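Local structure of calcium-dependent protein kinase, putative (Plasmodium falciparum, 3MSE) at the interface of chains A and B. The protein probably phosphorylates serine and threonine residues of proteins under calcium control, this piece being its C-terminal EF-hand region, which binds calcium ions. Residues are numbered along the deposited sequence; one frame, centred on the assembly and turned at random. Chains: chain A/B, Calcium-dependent protein kinase, putative.

The interface of chains A and B. Residues chain A 93, 96-97, 102; chain B 24-25, 28-29.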
loop_
_atom_site.group_PDB
_atom_site.type_symbol
_atom_site.label_atom_id
_atom_site.label_comp_id
_atom_site.label_asym_id
_atom_site.label_seq_id
_atom_site.Cartn_x
_atom_site.Cartn_y
_atom_site.Cartn_z
ATOM N N THR A 93 7.827 -11.185 7.371
ATOM C CA THR A 93 8.170 -10.235 6.318
ATOM C C THR A 93 8.823 -10.929 5.114
ATOM O O THR A 93 8.520 -10.611 3.977
ATOM C CB THR A 93 9.073 -9.096 6.885
ATOM O OG1 THR A 93 8.301 -8.377 7.848
ATOM C CG2 THR A 93 9.494 -8.127 5.786
ATOM N N MET A 96 6.224 -13.053 3.228
ATOM C CA MET A 96 5.295 -12.226 2.530
ATOM C C MET A 96 5.916 -11.547 1.292
ATOM O O MET A 96 5.234 -11.342 0.269
ATOM C CB MET A 96 4.661 -11.276 3.547
ATOM C CG MET A 96 4.907 -9.869 3.318
ATOM S SD MET A 96 3.398 -9.432 2.527
ATOM C CE MET A 96 4.036 -8.050 1.600
ATOM N N ALA A 97 7.207 -11.248 1.362
ATOM C CA ALA A 97 7.947 -10.746 0.216
ATOM C C ALA A 97 7.880 -11.708 -0.997
ATOM O O ALA A 97 7.799 -11.268 -2.125
ATOM C CB ALA A 97 9.393 -10.497 0.597
ATOM N N TRP A 102 3.999 -8.262 -6.836
ATOM C CA TRP A 102 4.547 -6.910 -6.871
ATOM C C TRP A 102 4.203 -6.135 -8.147
ATOM O O TRP A 102 4.305 -4.911 -8.173
ATOM C CB TRP A 102 6.059 -6.943 -6.586
ATOM C CG TRP A 102 6.315 -7.355 -5.154
ATOM C CD1 TRP A 102 6.672 -8.593 -4.705
ATOM C CD2 TRP A 102 6.142 -6.542 -3.993
ATOM N NE1 TRP A 102 6.753 -8.600 -3.329
ATOM C CE2 TRP A 102 6.433 -7.346 -2.870
ATOM C CE3 TRP A 102 5.777 -5.204 -3.790
ATOM C CZ2 TRP A 102 6.376 -6.850 -1.560
ATOM C CZ3 TRP A 102 5.720 -4.715 -2.490
ATOM C CH2 TRP A 102 6.028 -5.532 -1.396
ATOM N N ILE B 24 13.101 -6.158 -2.474
ATOM C CA ILE B 24 11.689 -6.517 -2.289
ATOM C C ILE B 24 11.323 -6.563 -0.795
ATOM O O ILE B 24 10.240 -6.122 -0.417
ATOM C CB ILE B 24 11.304 -7.908 -2.957
ATOM C CG1 ILE B 24 11.449 -7.890 -4.491
ATOM C CG2 ILE B 24 9.914 -8.316 -2.542
ATOM C CD1 ILE B 24 10.336 -7.132 -5.246
ATOM N N ASN B 25 12.203 -7.113 0.043
ATOM C CA ASN B 25 11.945 -7.156 1.509
ATOM C C ASN B 25 11.777 -5.777 2.192
ATOM O O ASN B 25 10.973 -5.639 3.117
ATOM C CB ASN B 25 13.009 -7.977 2.249
ATOM C CG ASN B 25 12.641 -9.445 2.348
ATOM O OD1 ASN B 25 12.148 -9.896 3.378
ATOM N ND2 ASN B 25 12.872 -10.198 1.265
ATOM N N ALA B 28 8.410 -4.895 1.354
ATOM C CA ALA B 28 7.544 -5.787 2.118
ATOM C C ALA B 28 7.363 -5.288 3.544
ATOM O O ALA B 28 6.279 -5.420 4.125
ATOM C CB ALA B 28 8.095 -7.192 2.129
ATOM N N HIS B 29 8.435 -4.744 4.114
ATOM C CA HIS B 29 8.330 -4.135 5.430
ATOM C C HIS B 29 7.331 -2.966 5.438
ATOM O O HIS B 29 6.532 -2.847 6.366
ATOM C CB HIS B 29 9.681 -3.688 6.003
ATOM C CG HIS B 29 9.550 -3.108 7.376
ATOM N ND1 HIS B 29 9.639 -1.753 7.626
ATOM C CD2 HIS B 29 9.234 -3.691 8.558
ATOM C CE1 HIS B 29 9.428 -1.533 8.913
ATOM N NE2 HIS B 29 9.176 -2.691 9.500
#
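One face of the A:Trp102 indole takes the side chain of B:Ile24. The methyl CD1 of B:Ile24 sits 3.9 Å above the ring plane, shifted toward the rim. The branch methyl CG2 of B:Ile24 comes to 3.3 Å from the pyrrole nitrogen NE1 of A:Trp102 and also touches CE2. CG2 is anti to the backbone N of B:Ile24, while CG1 lies beside that N (chi1 -64°), and both branches reach the indole. The two side chains overlap alongside one another, pointing opposite ways. On the benzene part of the ring, CH2 of A:Trp102 packs 3.8 Å from the CA of B:Ala28.

At its edge, in the ring plane, the indole meets its own chain. NE1 of A:Trp102 donates a hydrogen bond to the carbonyl O of A:Ala97, 3.1 Å long and 162° at the hydrogen. This bond should help fix the rotation of the ring against the helix.

The CB of A:Ala97 lies 3.6 Å from the amide nitrogen ND2 of B:Asn25. The same methyl also packs on CG2 of B:Ile24 and CB of B:Ala28. Further along, the methyl CG2 of A:Thr93 lies 4.0 Å from CB of B:Ala28 and beside the backbone N of B:His29. The CE methyl of A:Met96 adds a looser contact, 4.2 Å from CB of B:Ala28.

Methyl side chains at A:Ala97 and B:Ala28 probably let the two helices approach closely. A two-fold twin repeats the patch with the chains exchanged. The full-length kinase may not form this dimer. In this helix-on-helix contact, helix 92-99 in the EF-hand pair of chain A and the loop residue A:Trp102 pack on helix 18-48 of chain B, which leads into the calcium-binding loop starting at B:Asp49.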